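Local coordinates for protein sortase (Actinomyces oris, PDB 2XWG) that probably acts as a class C sortase, a calcium-binding cysteine transpeptidase of fimbrial assembly that would join pilin subunits through an acyl-thioester intermediate, at residues A[204-209]-A[227-232]; A[112-117]-A[157-162]; A[161-166]-A[208-213]. All blocks are in the same frame, centred on the assembly; numbering follows the deposited sequence.

How the contacts relate
All three contacts belong to the sortase domain. Contact 1 is partly buried and polar: the strands 206-214 and 221-229 pair there, with two salt bridges added to their backbone bonds. Contact 3 reuses strand 206-214 further along, sharing V208 and T209, but is wholly buried and aliphatic, a loop leucine on the strand that carries C213. Contact 2, partly buried and also apolar, sets the preceding part of that loop, 157-162, against strand 112-118. Contacts 2 and 3 share D161 and N162 and touch through the F160 ring, which packs on L210, I211 and T212; contacts 1 and 2 do not touch.

Contact 1: residues A[204-209]-A[227-232]; sequences GRDLVT and GERVPM
D206 and E228, the two residues most covered here, each pair with an arginine of the facing segment. E228 has its CG anti to the backbone N (chi1 -169°) and runs on extended, which carries the carboxylate to R205, just ahead of the strand. That arginine grips it side-on with two nitrogens: NE of R205 lies 3.0 Å from OE2 of E228, and NH2 of R205 lies 2.8 Å from OE1 of E228. Both oxygens are in the guanidinium plane, yet the planes of the two groups are turned 55° apart, so the nitrogens meet the carboxylate from above its plane. L207 CD2 lies over one face of the guanidinium, toward its rim, and packs 3.7 Å from CD of E228. With an alanine in place of R205, the E228 carboxylate would probably lose its charged mate and L207 CD2 the flat guanidinium face it packs against.

D206 makes the second salt bridge. R229 CB and CG lie alongside its carboxylate, and the bend at chi2 (69°) turns the rest of the chain so that NH1 comes 2.9 Å from D206 OD2. The bond is bent, with NH1 on the syn side but somewhat out of the carboxylate plane; the two flat groups stand nearly perpendicular. G141 N also bonds to OD2, and Y183 OH to OD1, so this buried carboxylate is held at both oxygens. Backbone bonds run alongside: R229 N donates to D206 O over 2.9 Å, while V208 and G227 exchange two bonds as a hydrogen-bonded pair, with G227 N to V208 O at 2.8 Å. L207 and E228 form the non-hydrogen-bonded pair between. This is the open end of the antiparallel hairpin of strands 206-214 and 221-229, part of the sortase beta-barrel.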
loop_
_atom_site.group_PDB
_atom_site.type_symbol
_atom_site.label_atom_id
_atom_site.label_comp_id
_atom_site.label_asym_id
_atom_site.label_seq_id
_atom_site.Cartn_x
_atom_site.Cartn_y
_atom_site.Cartn_z
ATOM N N GLY A 204 -1.042 -17.370 4.529
ATOM C CA GLY A 204 -0.702 -17.469 5.938
ATOM C C GLY A 204 0.378 -16.485 6.349
ATOM O O GLY A 204 1.029 -16.650 7.383
ATOM N N ARG A 205 0.581 -15.463 5.522
ATOM C CA ARG A 205 1.473 -14.354 5.856
ATOM C C ARG A 205 0.740 -13.011 5.802
ATOM O O ARG A 205 -0.181 -12.812 4.994
ATOM C CB ARG A 205 2.700 -14.337 4.937
ATOM C CG ARG A 205 3.775 -15.365 5.292
ATOM C CD ARG A 205 4.949 -15.312 4.296
ATOM N NE ARG A 205 6.046 -14.415 4.690
ATOM C CZ ARG A 205 6.975 -13.945 3.851
ATOM N NH1 ARG A 205 6.936 -14.265 2.564
ATOM N NH2 ARG A 205 7.943 -13.143 4.287
ATOM N N ASP A 206 1.160 -12.111 6.686
ATOM C CA ASP A 206 0.629 -10.752 6.787
ATOM C C ASP A 206 1.725 -9.802 6.289
ATOM O O ASP A 206 2.664 -9.483 7.027
ATOM C CB ASP A 206 0.276 -10.470 8.263
ATOM C CG ASP A 206 -0.421 -9.113 8.484
ATOM O OD1 ASP A 206 -0.259 -8.201 7.638
ATOM O OD2 ASP A 206 -1.119 -8.963 9.528
ATOM N N LEU A 207 1.639 -9.374 5.035
ATOM C CA LEU A 207 2.701 -8.543 4.470
ATOM C C LEU A 207 2.203 -7.196 3.965
ATOM O O LEU A 207 1.102 -7.099 3.449
ATOM C CB LEU A 207 3.333 -9.253 3.279
ATOM C CG LEU A 207 3.763 -10.701 3.355
ATOM C CD1 LEU A 207 4.174 -11.150 1.968
ATOM C CD2 LEU A 207 4.913 -10.805 4.322
ATOM N N VAL A 208 3.042 -6.171 4.059
ATOM C CA VAL A 208 2.794 -4.922 3.334
ATOM C C VAL A 208 4.011 -4.519 2.512
ATOM O O VAL A 208 5.120 -4.481 3.029
ATOM C CB VAL A 208 2.495 -3.755 4.271
ATOM C CG1 VAL A 208 2.569 -2.464 3.494
ATOM C CG2 VAL A 208 1.134 -3.921 4.895
ATOM N N THR A 209 3.806 -4.201 1.240
ATOM C CA THR A 209 4.891 -3.692 0.407
ATOM C C THR A 209 4.726 -2.208 0.058
ATOM O O THR A 209 3.684 -1.787 -0.464
ATOM C CB THR A 209 5.004 -4.479 -0.903
ATOM O OG1 THR A 209 5.205 -5.863 -0.601
ATOM C CG2 THR A 209 6.181 -3.979 -1.727
ATOM N N GLY A 227 7.431 -5.413 4.258
ATOM C CA GLY A 227 7.496 -5.601 5.697
ATOM C C GLY A 227 6.570 -6.734 6.093
ATOM O O GLY A 227 5.584 -7.002 5.396
ATOM N N GLU A 228 6.880 -7.402 7.202
ATOM C CA GLU A 228 6.023 -8.466 7.701
ATOM C C GLU A 228 5.472 -8.110 9.074
ATOM O O GLU A 228 6.179 -7.548 9.914
ATOM C CB GLU A 228 6.759 -9.798 7.750
ATOM C CG GLU A 228 5.827 -10.988 8.000
ATOM C CD GLU A 228 6.372 -12.293 7.413
ATOM O OE1 GLU A 228 7.541 -12.312 6.959
ATOM O OE2 GLU A 228 5.626 -13.297 7.397
ATOM N N ARG A 229 4.200 -8.424 9.290
ATOM C CA ARG A 229 3.535 -8.096 10.535
ATOM C C ARG A 229 4.361 -8.588 11.721
ATOM O O ARG A 229 4.821 -9.719 11.732
ATOM C CB ARG A 229 2.137 -8.725 10.554
ATOM C CG ARG A 229 1.299 -8.407 11.797
ATOM C CD ARG A 229 0.881 -6.941 11.833
ATOM N NE ARG A 229 -0.019 -6.634 12.945
ATOM C CZ ARG A 229 -1.337 -6.805 12.875
ATOM N NH1 ARG A 229 -1.872 -7.285 11.760
ATOM N NH2 ARG A 229 -2.120 -6.511 13.902
ATOM N N VAL A 230 4.560 -7.719 12.704
ATOM C CA VAL A 230 5.220 -8.067 13.952
ATOM C C VAL A 230 4.316 -7.681 15.128
ATOM O O VAL A 230 3.824 -6.549 15.188
ATOM C CB VAL A 230 6.540 -7.304 14.121
ATOM C CG1 VAL A 230 6.889 -7.210 15.601
ATOM C CG2 VAL A 230 7.666 -7.977 13.330
ATOM N N PRO A 231 4.071 -8.615 16.066
ATOM C CA PRO A 231 3.302 -8.175 17.242
ATOM C C PRO A 231 4.176 -7.353 18.190
ATOM O O PRO A 231 5.407 -7.499 18.186
ATOM C CB PRO A 231 2.847 -9.496 17.889
ATOM C CG PRO A 231 2.960 -10.536 16.773
ATOM C CD PRO A 231 4.175 -10.084 15.989
ATOM N N MET A 232 3.550 -6.487 18.984
ATOM C CA MET A 232 4.317 -5.552 19.812
ATOM C C MET A 232 4.496 -6.002 21.272
ATOM O O MET A 232 3.559 -5.957 22.072
ATOM C CB MET A 232 3.694 -4.156 19.736
ATOM C CG MET A 232 3.347 -3.735 18.320
ATOM S SD MET A 232 2.701 -2.053 18.237
ATOM C CE MET A 232 1.094 -2.335 17.475
#

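Contact 2: residues A[112-117]-A[157-162]; sequences VSLPIY and ATMFDN
Two branched side chains of the strand, V112 and L114, pack against M159 and F160 of the loop without a hydrogen bond between the segments. The first group of contacts falls on the loop backbone. CG2 of V112 lies 3.7 Å from the carbonyl O of M159, and CD1 of L114 reaches the same oxygen at 3.9 Å, one methyl beyond the oxygen and the other to its side. M159 sits within a type II' turn from T158 to D161, closed by D161 N bonding to T158 O.

The second group is side chain on side chain. In L114, chi1 of -65° swings CG beside the backbone N and directs the branch at the loop, where its two methyls divide the work: CD2 lies 4.2 Å from SD of M159, while CD1 stands 4.1 Å from CE1 of F160. V112 CG1 meets the F160 ring at its edge, near the ring plane, 4.2 Å from CE1 of F160; L114 CD1 approaches that ring obliquely. The side chain of M159 also comes within about 4 Å of that of H151, the predicted proton donor/acceptor, which puts the loop beside the active site.

Strand 103-107 pairs with the V112 end through L114 and I105, and I107 touches V112. V129 packs on both L114 and F160, so the loop that follows strand 144-149 packs on both strand 112-118 and strand 129-131 of the sortase beta-barrel.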
loop_
_atom_site.group_PDB
_atom_site.type_symbol
_atom_site.label_atom_id
_atom_site.label_comp_id
_atom_site.label_asym_id
_atom_site.label_seq_id
_atom_site.Cartn_x
_atom_site.Cartn_y
_atom_site.Cartn_z
ATOM N N VAL A 112 8.678 9.693 7.151
ATOM C CA VAL A 112 7.469 9.626 6.355
ATOM C C VAL A 112 6.264 9.485 7.264
ATOM O O VAL A 112 6.189 8.531 8.048
ATOM C CB VAL A 112 7.459 8.431 5.438
ATOM C CG1 VAL A 112 6.036 8.106 5.067
ATOM C CG2 VAL A 112 8.313 8.705 4.201
ATOM N N SER A 113 5.344 10.444 7.162
ATOM C CA SER A 113 4.054 10.415 7.855
ATOM C C SER A 113 2.980 10.869 6.885
ATOM O O SER A 113 2.808 12.063 6.683
ATOM C CB SER A 113 4.070 11.376 9.034
ATOM O OG SER A 113 2.807 11.385 9.648
ATOM N N LEU A 114 2.265 9.921 6.281
ATOM C CA LEU A 114 1.377 10.214 5.154
ATOM C C LEU A 114 0.021 9.492 5.249
ATOM O O LEU A 114 -0.057 8.408 5.815
ATOM C CB LEU A 114 2.049 9.797 3.844
ATOM C CG LEU A 114 3.312 10.534 3.411
ATOM C CD1 LEU A 114 4.009 9.777 2.275
ATOM C CD2 LEU A 114 2.953 11.948 2.980
ATOM N N PRO A 115 -1.042 10.094 4.672
ATOM C CA PRO A 115 -2.358 9.491 4.509
ATOM C C PRO A 115 -2.352 8.544 3.338
ATOM O O PRO A 115 -1.562 8.754 2.419
ATOM C CB PRO A 115 -3.231 10.685 4.154
ATOM C CG PRO A 115 -2.319 11.592 3.441
ATOM C CD PRO A 115 -1.045 11.490 4.210
ATOM N N ILE A 116 -3.224 7.535 3.370
ATOM C CA ILE A 116 -3.353 6.530 2.320
ATOM C C ILE A 116 -4.760 6.635 1.740
ATOM O O ILE A 116 -5.733 6.709 2.480
ATOM C CB ILE A 116 -3.184 5.142 2.913
ATOM C CG1 ILE A 116 -1.775 4.984 3.459
ATOM C CG2 ILE A 116 -3.468 4.088 1.893
ATOM C CD1 ILE A 116 -1.570 3.750 4.280
ATOM N N TYR A 117 -4.865 6.653 0.419
ATOM C CA TYR A 117 -6.147 6.777 -0.245
ATOM C C TYR A 117 -6.366 5.601 -1.177
ATOM O O TYR A 117 -5.410 4.914 -1.566
ATOM C CB TYR A 117 -6.206 8.059 -1.077
ATOM C CG TYR A 117 -6.024 9.336 -0.295
ATOM C CD1 TYR A 117 -7.060 9.867 0.446
ATOM C CD2 TYR A 117 -4.812 10.022 -0.314
ATOM C CE1 TYR A 117 -6.906 11.046 1.152
ATOM C CE2 TYR A 117 -4.645 11.195 0.400
ATOM C CZ TYR A 117 -5.706 11.704 1.130
ATOM O OH TYR A 117 -5.551 12.876 1.848
ATOM N N ALA A 157 6.501 17.518 -3.529
ATOM C CA ALA A 157 6.235 16.767 -2.307
ATOM C C ALA A 157 7.177 15.574 -2.239
ATOM O O ALA A 157 7.418 14.924 -3.243
ATOM C CB ALA A 157 4.806 16.307 -2.273
ATOM N N THR A 158 7.700 15.291 -1.054
ATOM C CA THR A 158 8.702 14.250 -0.886
ATOM C C THR A 158 8.139 12.836 -1.076
ATOM O O THR A 158 8.820 11.956 -1.627
ATOM C CB THR A 158 9.342 14.338 0.505
ATOM O OG1 THR A 158 9.862 15.652 0.720
ATOM C CG2 THR A 158 10.465 13.361 0.629
ATOM N N MET A 159 6.909 12.612 -0.614
ATOM C CA MET A 159 6.275 11.299 -0.706
ATOM C C MET A 159 7.230 10.206 -0.272
ATOM O O MET A 159 7.667 10.214 0.879
ATOM C CB MET A 159 5.720 11.027 -2.095
ATOM C CG MET A 159 4.634 12.003 -2.507
ATOM S SD MET A 159 3.381 12.210 -1.204
ATOM C CE MET A 159 2.200 13.250 -2.039
ATOM N N PHE A 160 7.558 9.283 -1.179
ATOM C CA PHE A 160 8.402 8.101 -0.861
ATOM C C PHE A 160 9.844 8.230 -1.393
ATOM O O PHE A 160 10.534 7.213 -1.646
ATOM C CB PHE A 160 7.792 6.827 -1.465
ATOM C CG PHE A 160 6.753 6.147 -0.589
ATOM C CD1 PHE A 160 6.438 6.640 0.660
ATOM C CD2 PHE A 160 6.098 5.010 -1.034
ATOM C CE1 PHE A 160 5.519 6.006 1.463
ATOM C CE2 PHE A 160 5.168 4.371 -0.238
ATOM C CZ PHE A 160 4.879 4.872 1.012
ATOM N N ASP A 161 10.298 9.469 -1.571
ATOM C CA ASP A 161 11.627 9.712 -2.124
ATOM C C ASP A 161 12.666 8.863 -1.403
ATOM O O ASP A 161 13.549 8.229 -2.024
ATOM C CB ASP A 161 12.014 11.182 -1.981
ATOM C CG ASP A 161 11.466 12.042 -3.084
ATOM O OD1 ASP A 161 10.897 11.484 -4.041
ATOM O OD2 ASP A 161 11.614 13.283 -2.999
ATOM N N ASN A 162 12.568 8.837 -0.089
ATOM C CA ASN A 162 13.625 8.236 0.695
ATOM C C ASN A 162 13.373 6.790 1.065
ATOM O O ASN A 162 13.942 6.273 2.029
ATOM C CB ASN A 162 13.894 9.094 1.913
ATOM C CG ASN A 162 14.190 10.516 1.525
ATOM O OD1 ASN A 162 14.979 10.771 0.593
ATOM N ND2 ASN A 162 13.527 11.459 2.188
#

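Contact 3: residues A[161-166]-A[208-213]; sequences DNLNQL and VTLITC
This is a buried aliphatic contact in the sortase beta-barrel, where a short 3-10 turn in the loop between strands 144-149 and 171-176 rests on strand 206-214. The strand carries C213, the predicted acyl-thioester residue, near its end. L163, the first residue of the 3-10 segment, carries most of the contact and points its side chain at the strand. It crosses L210 at about a right angle, its CD1 lying 4.0 Å from CD1 of L210 and its CD2 3.8 Å from CB of L210. T212, two residues on, meets the same branch: its CG2 is 3.8 Å from CD2 of L163. With OG1 anti to the backbone N (chi1 -174°), T212 keeps its methyl for the leucine while OG1 bonds to T152 OG1 and to G150 O. L166 adds a looser touch, CD1 to CD1 of L210 at 4.4 Å, and also packs on I107 and V225. L223 of strand 221-229 touches L163 as well. The closest approach belongs to a backbone atom: CD2 of L163 sits 3.5 Å from the carbonyl O of L210.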
loop_
_atom_site.group_PDB
_atom_site.type_symbol
_atom_site.label_atom_id
_atom_site.label_comp_id
_atom_site.label_asym_id
_atom_site.label_seq_id
_atom_site.Cartn_x
_atom_site.Cartn_y
_atom_site.Cartn_z
ATOM N N ASP A 161 10.298 9.469 -1.571
ATOM C CA ASP A 161 11.627 9.712 -2.124
ATOM C C ASP A 161 12.666 8.863 -1.403
ATOM O O ASP A 161 13.549 8.229 -2.024
ATOM C CB ASP A 161 12.014 11.182 -1.981
ATOM C CG ASP A 161 11.466 12.042 -3.084
ATOM O OD1 ASP A 161 10.897 11.484 -4.041
ATOM O OD2 ASP A 161 11.614 13.283 -2.999
ATOM N N ASN A 162 12.568 8.837 -0.089
ATOM C CA ASN A 162 13.625 8.236 0.695
ATOM C C ASN A 162 13.373 6.790 1.065
ATOM O O ASN A 162 13.942 6.273 2.029
ATOM C CB ASN A 162 13.894 9.094 1.913
ATOM C CG ASN A 162 14.190 10.516 1.525
ATOM O OD1 ASN A 162 14.979 10.771 0.593
ATOM N ND2 ASN A 162 13.527 11.459 2.188
ATOM N N LEU A 163 12.519 6.126 0.299
ATOM C CA LEU A 163 12.327 4.703 0.515
ATOM C C LEU A 163 13.667 3.983 0.388
ATOM O O LEU A 163 13.908 3.003 1.091
ATOM C CB LEU A 163 11.302 4.147 -0.484
ATOM C CG LEU A 163 10.333 3.108 0.089
ATOM C CD1 LEU A 163 9.638 3.706 1.286
ATOM C CD2 LEU A 163 9.321 2.669 -0.944
ATOM N N ASN A 164 14.545 4.478 -0.493
ATOM C CA ASN A 164 15.875 3.892 -0.688
ATOM C C ASN A 164 16.856 4.026 0.482
ATOM O O ASN A 164 18.033 3.738 0.305
ATOM C CB ASN A 164 16.530 4.458 -1.952
ATOM C CG ASN A 164 16.635 5.973 -1.913
ATOM O OD1 ASN A 164 16.544 6.583 -0.850
ATOM N ND2 ASN A 164 16.813 6.587 -3.073
ATOM N N GLN A 165 16.403 4.478 1.655
ATOM C CA GLN A 165 17.280 4.522 2.827
ATOM C C GLN A 165 16.943 3.410 3.799
ATOM O O GLN A 165 17.711 3.105 4.721
ATOM C CB GLN A 165 17.217 5.866 3.536
ATOM C CG GLN A 165 17.694 7.007 2.671
ATOM C CD GLN A 165 17.543 8.322 3.372
ATOM O OE1 GLN A 165 17.519 9.395 2.742
ATOM N NE2 GLN A 165 17.410 8.255 4.699
ATOM N N LEU A 166 15.796 2.785 3.571
ATOM C CA LEU A 166 15.347 1.703 4.434
ATOM C C LEU A 166 16.243 0.481 4.260
ATOM O O LEU A 166 16.707 0.221 3.153
ATOM C CB LEU A 166 13.900 1.332 4.091
ATOM C CG LEU A 166 12.781 2.299 4.536
ATOM C CD1 LEU A 166 11.442 1.644 4.314
ATOM C CD2 LEU A 166 12.927 2.638 5.971
ATOM N N VAL A 208 3.042 -6.171 4.059
ATOM C CA VAL A 208 2.794 -4.922 3.334
ATOM C C VAL A 208 4.011 -4.519 2.512
ATOM O O VAL A 208 5.120 -4.481 3.029
ATOM C CB VAL A 208 2.495 -3.755 4.271
ATOM C CG1 VAL A 208 2.569 -2.464 3.494
ATOM C CG2 VAL A 208 1.134 -3.921 4.895
ATOM N N THR A 209 3.806 -4.201 1.240
ATOM C CA THR A 209 4.891 -3.692 0.407
ATOM C C THR A 209 4.726 -2.208 0.058
ATOM O O THR A 209 3.684 -1.787 -0.464
ATOM C CB THR A 209 5.004 -4.479 -0.903
ATOM O OG1 THR A 209 5.205 -5.863 -0.601
ATOM C CG2 THR A 209 6.181 -3.979 -1.727
ATOM N N LEU A 210 5.763 -1.429 0.356
ATOM C CA LEU A 210 5.870 -0.054 -0.089
ATOM C C LEU A 210 6.563 -0.014 -1.454
ATOM O O LEU A 210 7.715 -0.427 -1.587
ATOM C CB LEU A 210 6.691 0.728 0.926
ATOM C CG LEU A 210 6.287 0.479 2.383
ATOM C CD1 LEU A 210 7.181 1.238 3.330
ATOM C CD2 LEU A 210 4.833 0.866 2.634
ATOM N N ILE A 211 5.893 0.485 -2.481
ATOM C CA ILE A 211 6.552 0.530 -3.773
ATOM C C ILE A 211 6.721 1.944 -4.293
ATOM O O ILE A 211 5.806 2.737 -4.216
ATOM C CB ILE A 211 5.786 -0.292 -4.801
ATOM C CG1 ILE A 211 6.493 -0.252 -6.156
ATOM C CG2 ILE A 211 4.376 0.220 -4.939
ATOM C CD1 ILE A 211 5.894 -1.211 -7.174
ATOM N N THR A 212 7.903 2.260 -4.817
ATOM C CA THR A 212 8.134 3.547 -5.458
ATOM C C THR A 212 8.905 3.367 -6.771
ATOM O O THR A 212 9.291 2.250 -7.134
ATOM C CB THR A 212 8.917 4.469 -4.541
ATOM O OG1 THR A 212 9.003 5.764 -5.133
ATOM C CG2 THR A 212 10.285 3.948 -4.357
ATOM N N CYS A 213 9.112 4.454 -7.502
ATOM C CA CYS A 213 9.912 4.395 -8.714
ATOM C C CYS A 213 11.369 4.627 -8.407
ATOM O O CYS A 213 11.704 5.265 -7.408
ATOM C CB CYS A 213 9.428 5.428 -9.701
ATOM S SG CYS A 213 7.856 4.951 -10.317
#